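Local coordinates for lipoprotein (Clostridium difficile, PDB 4OTE), which probably binds methionine as the substrate-binding lipoprotein of a methionine transport system, and also carries zinc ions, at residues A[35-40]-A[51-56]; A[63-68]-A[74-79]; A[158-163]-A[169-174]; A[20-25]-A[226-231]. One frame throughout, in Å; residues are numbered along the deposited sequence.

Contact 1. Residues A[35-40]-A[51-56]. With ZN (zinc ion), chain F; ACT (acetate ion), chain R.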
# COMPACT_ATOMS: atom_id res chain seq x y z
N GLU A 35 -21.61 3.56 1.61
CA GLU A 35 -21.01 4.87 1.80
C GLU A 35 -19.51 4.69 2.02
O GLU A 35 -19.09 3.92 2.88
CB GLU A 35 -21.64 5.59 2.98
CG GLU A 35 -23.09 5.95 2.76
CD GLU A 35 -23.69 6.70 3.92
OE1 GLU A 35 -23.14 7.75 4.30
OE2 GLU A 35 -24.72 6.23 4.46
N VAL A 36 -18.71 5.40 1.23
CA VAL A 36 -17.27 5.37 1.35
C VAL A 36 -16.81 6.59 2.13
O VAL A 36 -17.10 7.73 1.75
CB VAL A 36 -16.58 5.35 -0.03
CG1 VAL A 36 -15.07 5.26 0.12
CG2 VAL A 36 -17.12 4.19 -0.86
N LYS A 37 -16.11 6.36 3.24
CA LYS A 37 -15.50 7.43 4.01
C LYS A 37 -14.02 7.51 3.62
O LYS A 37 -13.27 6.54 3.77
CB LYS A 37 -15.66 7.14 5.50
CG LYS A 37 -15.16 8.25 6.41
CD LYS A 37 -15.28 7.86 7.88
CE LYS A 37 -16.71 7.92 8.38
NZ LYS A 37 -17.30 9.27 8.22
N ASN A 38 -13.62 8.67 3.11
CA ASN A 38 -12.26 8.87 2.62
C ASN A 38 -11.28 9.15 3.76
O ASN A 38 -11.56 9.97 4.64
CB ASN A 38 -12.25 10.04 1.62
CG ASN A 38 -10.88 10.28 1.01
OD1 ASN A 38 -10.24 9.36 0.51
ND2 ASN A 38 -10.42 11.53 1.05
N PHE A 39 -10.15 8.46 3.75
CA PHE A 39 -9.04 8.75 4.67
C PHE A 39 -7.78 9.05 3.86
O PHE A 39 -7.62 8.54 2.76
CB PHE A 39 -8.81 7.58 5.62
CG PHE A 39 -9.89 7.43 6.65
CD1 PHE A 39 -9.84 8.16 7.83
CD2 PHE A 39 -10.95 6.57 6.43
CE1 PHE A 39 -10.84 8.02 8.77
CE2 PHE A 39 -11.95 6.43 7.38
CZ PHE A 39 -11.90 7.16 8.55
N ASP A 40 -6.89 9.87 4.41
CA ASP A 40 -5.68 10.29 3.69
C ASP A 40 -4.39 9.78 4.35
O ASP A 40 -3.28 10.16 3.94
CB ASP A 40 -5.65 11.81 3.53
CG ASP A 40 -5.68 12.55 4.87
OD1 ASP A 40 -5.15 12.03 5.86
OD2 ASP A 40 -6.24 13.67 4.92
N ASN A 51 -13.27 1.75 16.72
CA ASN A 51 -14.26 2.59 17.40
C ASN A 51 -15.70 2.19 17.09
O ASN A 51 -16.58 2.38 17.91
CB ASN A 51 -14.10 4.06 17.00
CG ASN A 51 -12.78 4.67 17.46
OD1 ASN A 51 -12.46 5.80 17.09
ND2 ASN A 51 -12.01 3.92 18.25
N GLY A 52 -15.93 1.66 15.89
CA GLY A 52 -17.27 1.31 15.44
C GLY A 52 -17.89 2.31 14.48
O GLY A 52 -19.06 2.21 14.14
N GLU A 53 -17.10 3.29 14.02
CA GLU A 53 -17.60 4.32 13.12
C GLU A 53 -17.85 3.77 11.71
O GLU A 53 -18.76 4.22 11.02
CB GLU A 53 -16.62 5.49 13.04
CG GLU A 53 -17.20 6.71 12.36
CD GLU A 53 -16.22 7.85 12.17
OE1 GLU A 53 -15.01 7.69 12.41
OE2 GLU A 53 -16.67 8.94 11.75
N ILE A 54 -17.03 2.81 11.30
CA ILE A 54 -17.13 2.20 9.97
C ILE A 54 -17.24 0.68 10.12
O ILE A 54 -16.75 0.12 11.10
CB ILE A 54 -15.92 2.57 9.08
CG1 ILE A 54 -14.61 2.05 9.67
CG2 ILE A 54 -15.86 4.08 8.88
CD1 ILE A 54 -13.36 2.48 8.92
N ASP A 55 -17.89 0.04 9.15
CA ASP A 55 -18.06 -1.41 9.16
C ASP A 55 -16.79 -2.14 8.74
O ASP A 55 -16.57 -3.29 9.13
CB ASP A 55 -19.20 -1.81 8.22
CG ASP A 55 -20.54 -1.28 8.67
OD1 ASP A 55 -20.97 -1.63 9.79
OD2 ASP A 55 -21.16 -0.50 7.92
N ALA A 56 -15.98 -1.48 7.92
CA ALA A 56 -14.77 -2.08 7.39
C ALA A 56 -13.86 -1.00 6.81
O ALA A 56 -14.27 0.15 6.67
CB ALA A 56 -15.13 -3.09 6.31
ZN ZN F . -5.49 11.92 7.79
C ACT R . -8.26 11.91 7.40
O ACT R . -7.40 12.57 8.03
OXT ACT R . -7.96 10.83 6.85
CH3 ACT R . -9.67 12.43 7.29

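Contact 2. Residues A[63-68]-A[74-79]. With MSE (selenomethionine), chain C.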
# COMPACT_ATOMS: atom_id res chain seq x y z
N PRO A 63 0.15 -7.85 7.08
CA PRO A 63 1.30 -7.55 7.94
C PRO A 63 1.20 -6.20 8.65
O PRO A 63 1.54 -6.10 9.83
CB PRO A 63 2.48 -7.55 6.96
CG PRO A 63 2.06 -8.51 5.90
CD PRO A 63 0.57 -8.31 5.75
N TYR A 64 0.72 -5.18 7.95
CA TYR A 64 0.51 -3.86 8.55
C TYR A 64 -0.55 -3.94 9.65
O TYR A 64 -0.37 -3.40 10.73
CB TYR A 64 0.08 -2.84 7.50
CG TYR A 64 -0.04 -1.44 8.05
CD1 TYR A 64 1.07 -0.60 8.10
CD2 TYR A 64 -1.25 -0.97 8.54
CE1 TYR A 64 0.97 0.69 8.62
CE2 TYR A 64 -1.36 0.31 9.06
CZ TYR A 64 -0.26 1.14 9.08
OH TYR A 64 -0.38 2.40 9.60
N LEU A 65 -1.65 -4.64 9.35
CA LEU A 65 -2.72 -4.82 10.32
C LEU A 65 -2.22 -5.54 11.57
O LEU A 65 -2.48 -5.09 12.69
CB LEU A 65 -3.88 -5.60 9.68
CG LEU A 65 -5.11 -5.87 10.56
CD1 LEU A 65 -6.38 -5.90 9.72
CD2 LEU A 65 -4.96 -7.17 11.36
N LYS A 66 -1.48 -6.63 11.40
CA LYS A 66 -0.93 -7.37 12.54
C LYS A 66 -0.05 -6.48 13.41
O LYS A 66 -0.11 -6.55 14.64
CB LYS A 66 -0.14 -8.60 12.07
CG LYS A 66 -1.02 -9.77 11.68
CD LYS A 66 -0.21 -10.98 11.23
CE LYS A 66 -1.12 -12.14 10.86
NZ LYS A 66 -0.38 -13.29 10.25
N GLU A 67 0.75 -5.63 12.78
CA GLU A 67 1.57 -4.68 13.51
C GLU A 67 0.71 -3.63 14.22
O GLU A 67 1.02 -3.23 15.35
CB GLU A 67 2.59 -4.02 12.57
CG GLU A 67 3.78 -3.39 13.28
CD GLU A 67 4.51 -4.35 14.20
OE1 GLU A 67 5.04 -5.37 13.71
OE2 GLU A 67 4.57 -4.09 15.42
N ALA A 68 -0.37 -3.20 13.58
CA ALA A 68 -1.30 -2.24 14.18
C ALA A 68 -2.01 -2.85 15.39
O ALA A 68 -2.21 -2.17 16.40
CB ALA A 68 -2.32 -1.77 13.16
N TYR A 74 -6.10 -3.27 18.65
CA TYR A 74 -7.36 -3.28 17.91
C TYR A 74 -7.88 -4.71 17.84
O TYR A 74 -7.10 -5.65 17.69
CB TYR A 74 -7.18 -2.78 16.48
CG TYR A 74 -6.68 -1.36 16.33
CD1 TYR A 74 -7.22 -0.33 17.09
CD2 TYR A 74 -5.68 -1.05 15.41
CE1 TYR A 74 -6.76 0.97 16.94
CE2 TYR A 74 -5.23 0.24 15.25
CZ TYR A 74 -5.77 1.25 16.02
OH TYR A 74 -5.31 2.53 15.86
N LYS A 75 -9.20 -4.86 17.93
CA LYS A 75 -9.84 -6.16 17.77
C LYS A 75 -10.33 -6.29 16.32
O LYS A 75 -11.52 -6.43 16.06
CB LYS A 75 -10.98 -6.31 18.77
CG LYS A 75 -10.52 -6.21 20.22
CD LYS A 75 -11.66 -6.45 21.20
N ILE A 76 -9.37 -6.24 15.39
CA ILE A 76 -9.66 -6.26 13.96
C ILE A 76 -8.93 -7.39 13.25
O ILE A 76 -8.02 -8.00 13.80
CB ILE A 76 -9.33 -4.90 13.29
CG1 ILE A 76 -7.83 -4.60 13.39
CG2 ILE A 76 -10.15 -3.79 13.94
CD1 ILE A 76 -7.43 -3.27 12.78
N MSE A 77 -9.31 -7.62 12.00
CA MSE A 77 -8.97 -8.85 11.30
C MSE A 77 -8.85 -8.61 9.82
O MSE A 77 -9.57 -7.80 9.26
CB MSE A 77 -10.19 -9.71 11.56
CG MSE A 77 -9.89 -11.19 11.57
SE MSE A 77 -11.66 -12.04 11.56
CE MSE A 77 -11.26 -13.17 9.99
N ALA A 78 -7.94 -9.34 9.16
CA ALA A 78 -7.78 -9.26 7.71
C ALA A 78 -8.71 -10.24 6.99
O ALA A 78 -8.86 -11.38 7.42
CB ALA A 78 -6.33 -9.54 7.33
N GLY A 79 -9.33 -9.78 5.90
CA GLY A 79 -10.19 -10.64 5.07
C GLY A 79 -9.40 -11.32 3.97
O GLY A 79 -8.20 -11.54 4.10
N MSE C . -1.18 0.31 -0.75
CA MSE C . -0.08 0.16 0.27
C MSE C . 0.87 -0.88 -0.21
O MSE C . 0.47 -2.02 -0.49
OXT MSE C . 2.06 -0.60 -0.32
CB MSE C . -0.60 -0.25 1.65
CG MSE C . 0.52 -0.24 2.69
SE MSE C . -0.13 -0.94 4.42
CE MSE C . -1.24 0.59 4.91

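Contact 3. Residues A[158-163]-A[169-174]. With MSE (selenomethionine), chain C.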
# COMPACT_ATOMS: atom_id res chain seq x y z
N GLN A 158 5.35 13.15 2.96
CA GLN A 158 6.30 14.12 2.42
C GLN A 158 7.06 13.63 1.18
O GLN A 158 7.66 14.43 0.47
CB GLN A 158 7.31 14.50 3.50
CG GLN A 158 6.69 15.16 4.72
CD GLN A 158 7.69 15.42 5.83
OE1 GLN A 158 8.79 14.87 5.85
NE2 GLN A 158 7.30 16.27 6.78
N ILE A 159 7.03 12.32 0.91
CA ILE A 159 7.95 11.73 -0.06
C ILE A 159 7.68 12.16 -1.51
O ILE A 159 8.64 12.42 -2.25
CB ILE A 159 8.01 10.19 0.05
CG1 ILE A 159 8.38 9.77 1.48
CG2 ILE A 159 9.05 9.64 -0.92
CD1 ILE A 159 8.35 8.28 1.72
N PRO A 160 6.41 12.25 -1.93
CA PRO A 160 6.16 12.72 -3.30
C PRO A 160 6.76 14.10 -3.61
O PRO A 160 7.37 14.28 -4.67
CB PRO A 160 4.63 12.76 -3.38
CG PRO A 160 4.19 11.71 -2.42
CD PRO A 160 5.17 11.79 -1.28
N SER A 161 6.63 15.05 -2.69
CA SER A 161 7.17 16.40 -2.91
C SER A 161 8.70 16.48 -2.77
O SER A 161 9.28 17.53 -3.05
CB SER A 161 6.52 17.40 -1.95
OG SER A 161 6.98 17.22 -0.62
N SER A 162 9.34 15.39 -2.36
CA SER A 162 10.80 15.34 -2.22
C SER A 162 11.54 14.99 -3.52
O SER A 162 12.76 15.15 -3.60
CB SER A 162 11.18 14.33 -1.13
OG SER A 162 11.10 13.00 -1.61
N LEU A 163 10.81 14.50 -4.52
CA LEU A 163 11.42 13.98 -5.75
C LEU A 163 12.33 14.97 -6.49
O LEU A 163 13.34 14.56 -7.06
CB LEU A 163 10.35 13.43 -6.71
CG LEU A 163 9.88 12.01 -6.42
CD1 LEU A 163 8.67 11.67 -7.29
CD2 LEU A 163 10.99 10.99 -6.64
N ALA A 169 12.96 7.95 -5.17
CA ALA A 169 12.15 7.74 -3.97
C ALA A 169 11.17 6.57 -4.11
O ALA A 169 10.55 6.40 -5.16
CB ALA A 169 11.38 9.02 -3.63
N PHE A 170 11.07 5.77 -3.05
CA PHE A 170 10.05 4.71 -2.96
C PHE A 170 8.73 5.32 -2.49
O PHE A 170 8.68 5.91 -1.42
CB PHE A 170 10.48 3.62 -1.97
CG PHE A 170 11.38 2.56 -2.56
CD1 PHE A 170 10.89 1.64 -3.47
CD2 PHE A 170 12.71 2.46 -2.16
CE1 PHE A 170 11.71 0.66 -4.00
CE2 PHE A 170 13.53 1.48 -2.69
CZ PHE A 170 13.04 0.58 -3.61
N ILE A 171 7.68 5.17 -3.30
CA ILE A 171 6.37 5.76 -2.97
C ILE A 171 5.23 4.77 -3.19
O ILE A 171 5.07 4.20 -4.27
CB ILE A 171 6.10 7.03 -3.82
CG1 ILE A 171 7.28 8.01 -3.74
CG2 ILE A 171 4.82 7.72 -3.34
CD1 ILE A 171 7.11 9.26 -4.56
N ASP A 172 4.43 4.58 -2.14
CA ASP A 172 3.22 3.76 -2.22
C ASP A 172 2.30 4.29 -3.32
O ASP A 172 2.16 5.50 -3.49
CB ASP A 172 2.45 3.77 -0.89
CG ASP A 172 3.17 3.01 0.21
OD1 ASP A 172 4.39 2.78 0.09
OD2 ASP A 172 2.51 2.65 1.21
N THR A 173 1.67 3.38 -4.04
CA THR A 173 0.75 3.78 -5.11
C THR A 173 -0.39 4.63 -4.55
O THR A 173 -0.85 5.57 -5.21
CB THR A 173 0.26 2.54 -5.89
OG1 THR A 173 1.32 2.10 -6.75
CG2 THR A 173 -0.98 2.84 -6.74
N THR A 174 -0.83 4.33 -3.32
CA THR A 174 -1.84 5.14 -2.62
C THR A 174 -1.45 6.63 -2.54
O THR A 174 -2.32 7.50 -2.60
CB THR A 174 -2.12 4.58 -1.20
OG1 THR A 174 -2.79 3.32 -1.30
CG2 THR A 174 -2.98 5.52 -0.38
N MSE C . -1.18 0.31 -0.75
CA MSE C . -0.08 0.16 0.27
C MSE C . 0.87 -0.88 -0.21
O MSE C . 0.47 -2.02 -0.49
OXT MSE C . 2.06 -0.60 -0.32
CB MSE C . -0.60 -0.25 1.65
CG MSE C . 0.52 -0.24 2.69
SE MSE C . -0.13 -0.94 4.42
CE MSE C . -1.24 0.59 4.91

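Contact 4. Residues A[20-25]-A[226-231]. With ZN (zinc ion), chain H; ZN (zinc ion), chain G.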
# COMPACT_ATOMS: atom_id res chain seq x y z
N LEU A 20 -14.30 0.82 -4.65
CA LEU A 20 -15.58 0.74 -3.93
C LEU A 20 -16.66 1.60 -4.58
O LEU A 20 -17.80 1.16 -4.72
CB LEU A 20 -15.40 1.13 -2.46
CG LEU A 20 -14.69 0.12 -1.56
CD1 LEU A 20 -14.23 0.79 -0.27
CD2 LEU A 20 -15.57 -1.08 -1.26
N GLU A 21 -16.30 2.82 -4.99
CA GLU A 21 -17.26 3.74 -5.62
C GLU A 21 -17.85 3.13 -6.89
O GLU A 21 -19.05 3.21 -7.12
CB GLU A 21 -16.60 5.08 -5.98
CG GLU A 21 -16.25 5.98 -4.79
CD GLU A 21 -17.45 6.61 -4.11
OE1 GLU A 21 -18.60 6.39 -4.55
OE2 GLU A 21 -17.25 7.36 -3.12
N GLU A 22 -17.00 2.51 -7.70
CA GLU A 22 -17.45 1.89 -8.95
C GLU A 22 -18.20 0.57 -8.72
O GLU A 22 -18.85 0.08 -9.62
CB GLU A 22 -16.26 1.66 -9.90
CG GLU A 22 -15.63 2.95 -10.40
CD GLU A 22 -16.53 3.73 -11.34
OE1 GLU A 22 -17.49 3.15 -11.89
OE2 GLU A 22 -16.28 4.94 -11.56
N LEU A 23 -18.11 0.02 -7.51
CA LEU A 23 -18.84 -1.19 -7.14
C LEU A 23 -20.18 -0.91 -6.43
O LEU A 23 -20.89 -1.85 -6.08
CB LEU A 23 -17.97 -2.08 -6.25
CG LEU A 23 -16.82 -2.79 -6.96
CD1 LEU A 23 -15.85 -3.38 -5.94
CD2 LEU A 23 -17.34 -3.87 -7.90
N LYS A 24 -20.51 0.36 -6.23
CA LYS A 24 -21.78 0.76 -5.59
C LYS A 24 -23.01 0.10 -6.20
O LYS A 24 -23.82 -0.47 -5.48
CB LYS A 24 -21.99 2.27 -5.65
CG LYS A 24 -21.61 3.04 -4.42
CD LYS A 24 -21.98 4.49 -4.62
CE LYS A 24 -21.49 5.37 -3.50
NZ LYS A 24 -21.72 6.80 -3.85
N PRO A 25 -23.17 0.19 -7.54
CA PRO A 25 -24.34 -0.41 -8.18
C PRO A 25 -24.46 -1.91 -7.92
O PRO A 25 -25.56 -2.42 -7.77
CB PRO A 25 -24.10 -0.15 -9.67
CG PRO A 25 -23.10 0.95 -9.74
CD PRO A 25 -22.24 0.76 -8.53
N ARG A 226 -12.30 -7.18 -10.72
CA ARG A 226 -11.05 -7.52 -11.40
C ARG A 226 -10.83 -6.63 -12.62
O ARG A 226 -9.75 -6.07 -12.79
CB ARG A 226 -11.02 -9.00 -11.83
CG ARG A 226 -9.63 -9.46 -12.28
CD ARG A 226 -9.62 -10.86 -12.84
NE ARG A 226 -10.05 -11.86 -11.86
CZ ARG A 226 -11.21 -12.52 -11.87
NH1 ARG A 226 -12.12 -12.33 -12.83
NH2 ARG A 226 -11.47 -13.41 -10.92
N SER A 227 -11.86 -6.49 -13.45
CA SER A 227 -11.76 -5.68 -14.66
C SER A 227 -11.58 -4.19 -14.33
O SER A 227 -10.83 -3.50 -15.01
CB SER A 227 -12.96 -5.89 -15.58
OG SER A 227 -14.17 -5.51 -14.96
N LEU A 228 -12.23 -3.71 -13.27
CA LEU A 228 -12.05 -2.32 -12.82
C LEU A 228 -10.60 -2.04 -12.43
O LEU A 228 -10.04 -1.01 -12.81
CB LEU A 228 -12.96 -1.99 -11.63
CG LEU A 228 -14.44 -1.76 -11.92
CD1 LEU A 228 -15.22 -1.77 -10.61
CD2 LEU A 228 -14.67 -0.47 -12.69
N ILE A 229 -10.01 -2.94 -11.66
CA ILE A 229 -8.61 -2.80 -11.25
C ILE A 229 -7.69 -2.78 -12.47
O ILE A 229 -6.83 -1.91 -12.59
CB ILE A 229 -8.16 -3.93 -10.30
CG1 ILE A 229 -8.84 -3.77 -8.94
CG2 ILE A 229 -6.64 -3.95 -10.14
CD1 ILE A 229 -8.88 -5.05 -8.13
N GLU A 230 -7.89 -3.74 -13.36
CA GLU A 230 -7.04 -3.85 -14.54
C GLU A 230 -7.19 -2.66 -15.49
O GLU A 230 -6.19 -2.18 -16.01
CB GLU A 230 -7.32 -5.16 -15.28
CG GLU A 230 -6.81 -6.38 -14.52
CD GLU A 230 -6.92 -7.65 -15.33
OE1 GLU A 230 -8.03 -8.21 -15.43
OE2 GLU A 230 -5.88 -8.11 -15.85
N GLU A 231 -8.42 -2.18 -15.68
CA GLU A 231 -8.65 -1.07 -16.60
C GLU A 231 -8.10 0.26 -16.05
O GLU A 231 -7.58 1.07 -16.81
CB GLU A 231 -10.13 -0.96 -17.00
CG GLU A 231 -11.00 -0.01 -16.17
CD GLU A 231 -12.48 -0.11 -16.51
OE1 GLU A 231 -12.89 -1.07 -17.20
OE2 GLU A 231 -13.25 0.79 -16.09
ZN ZN H . -18.88 8.40 -2.51
ZN ZN G . -15.31 6.39 -10.50

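Contact 1. Residues A[35-40]-A[51-56]
Lys37 NZ and Glu53 OE2 form a long salt bridge of 3.6 Å, with Lys37 CE 3.5 Å from the same Glu53 oxygen. The contact joins the two ends of a beta-alpha-beta crossover in the periplasmic-binding-protein fold. Strand 33-39 leads into helix 44-51, and the loop after that helix leads into strand 56-58. Lys37 first runs straight out from its strand, then bends at chi3 (-75°) and chi4 (-59°). Glu53 stays extended beyond CG, and the two side chains cross at about a right angle. Further back along the lysine, Lys37 CD lies 4.0 Å from the Ile54 methyl CG2. The other branch of Ile54 reaches the Phe39 ring, where Ile54 CD1 and Phe39 CE2 are 4.5 Å apart. This approach to the ring is oblique. The loop turns at Gly52, whose positive phi ends helix 44-51 in a Schellman motif. Phe39 also packs on Leu44, Pro45 and Ala48 of the helix. At the end of the strand an acetate, probably from the crystallisation liquor, bridges backbone and metal. Its O and Asp40 OD1 both bind a zinc ion that Asp41 OD2 also holds. Asp40 N donates to acetate OXT at 2.8 Å, with an N-H...O angle of 160°.

Contact 2. Residues A[63-68]-A[74-79]
Leu65 and Ile76 meet through two different first torsions. Leu65 has CG opposite its backbone N (chi1 -179°), which carries its fork from the helix to the strand. Ile76 holds CG1 between its backbone N and carbonyl carbon (chi1 63°), and this turns the CG1-CD1 arm toward the helix. Leu65 CG then lies 4.1 Å from Ile76 CG1, and the two side chains cross at a slant. The branches of Leu65 divide the strand between them. Leu65 CD1 presses on the backbone at Met77 C, 3.7 Å away, and also touches the Ala78 methyl. CD2 faces the carbonyl of Ile76. Helix 62-72 leads through a short turn into strand 76-84 of the sheet and packs back on it as an alpha-beta unit; the two short segments run antiparallel, at 172°, with axes 8.5 Å apart. Leu65 also touches Ala202 on the neighbouring strand 199-204. Nearer the turn, Ala68 CB sits 4.1 Å from Tyr74 CE2, while Ala68 O meets the same ring obliquely. Tyr74 OH is hydrogen-bonded to Glu47 OE2, which ties the ring to helix 44-51. Another side of the helix reaches the ligand pocket. There Tyr64 CB lies 3.6 Å from SE of the bound selenomethionine, and the ligand methyl CE stands 3.8 Å above the centre of the Tyr64 ring plane.

Contact 3. Residues A[158-163]-A[169-174]
Ile171 reaches from strand 168-171 into the helically wound residues 158-163, and its two branches share Pro160 between them. From CB, Ile171 CG1 passes Ile159 CG2 at 3.7 Å, the two chains lying alongside each other but pointing opposite ways. The other branch, Ile171 CG2, meets Pro160 CG at 4.1 Å. At the tip, Ile171 CD1 lies 3.8 Å from Pro160 CA and meets Leu163 CD1 tip to tip. The strand is the middle one of a five-stranded mixed sheet, the core of the second lobe of a periplasmic-binding-protein fold. Residues 158-163 belong to the connection that brings the chain from strand 150-154 over strand 105-109 to strand 168-171. Ala169, two residues earlier, points the same way as Ile171. Its methyl CB fits between Ile159 CG2 and Leu163 CD2, 3.6 Å from the latter. With CG2 opposite the backbone N, Ile159 can use this one methyl against both Ala169 and Ile171. Phe170 points away and packs on Asn118 and Leu122 of helix 112-124. Segment 158-163 is held from within. Ile159 O accepts both Ser162 N and Ser162 OG; the hydroxyl bond is 2.6 Å long and lies in the carbonyl plane on a lone pair. Beyond the strand the chain enters the selenomethionine pocket. Asp172 OD2 is hydrogen-bonded to Tyr42 OH there, and Thr174 OG1 receives a weak bond from the ligand N at 3.5 Å.

Contact 4. Residues A[20-25]-A[226-231]
Leu228 of helix 223-233 is the residue that meets Glu22 and Leu23 across this contact. In sequence order, Arg226 comes first and turns elsewhere. Its guanidinium group makes salt bridges to Asp223 and to the C-terminal carboxylate of Phe241. Ser227 OG bonds back to Lys224 O within the helix. Leu228 then makes the contact: Leu228 CD1 is 3.7 Å from Glu22 CB and 4.0 Å from Leu23 CD2. CD2 of Leu228 adds a touch on Glu22 CB. Leu23 and Leu228 lie side by side, running in opposed directions. Ile229 touches Val237 in a loop. Glu231 comes last, with Glu231 OE2 6.4 Å from Glu22 OE1, a separation of like charges too wide for contact. Glu22 can offer CB to the leucine and its carboxylate to the metal because its chain bends at chi2 (-68°). Glu22 OE2 binds a zinc ion at 2.0 Å, together with Glu18. Glu21 OE2 binds a second zinc ion. Helix 223-233 thus packs where helix 13-22 gives way to helix 24-29, while Leu20, on another side of its helix, packs on strands 6-12 and 33-39.

Contacts 1 and 4 touch directly: Val36 CG2 of strand 33-39 lies 3.9 Å from Leu20 CB. Contact 1 is nested in the long loop that contact 4 closes, and their centres are about 19 Å apart. Contacts 1 and 2 both reach the same mixed sheet. Contact 3 belongs to a separate mixed sheet. Contacts 2 and 3 have centres about 24 Å apart on opposite sides of the chain's centre, yet both touch the selenomethionine. The ligand therefore lies between two lobes, as in other periplasmic binding proteins. In contact 1, the side chain of Phe39 is about 10 Å from the bound selenomethionine, nearest atoms. The zinc ions in contacts 1 and 4 lie outside this pocket.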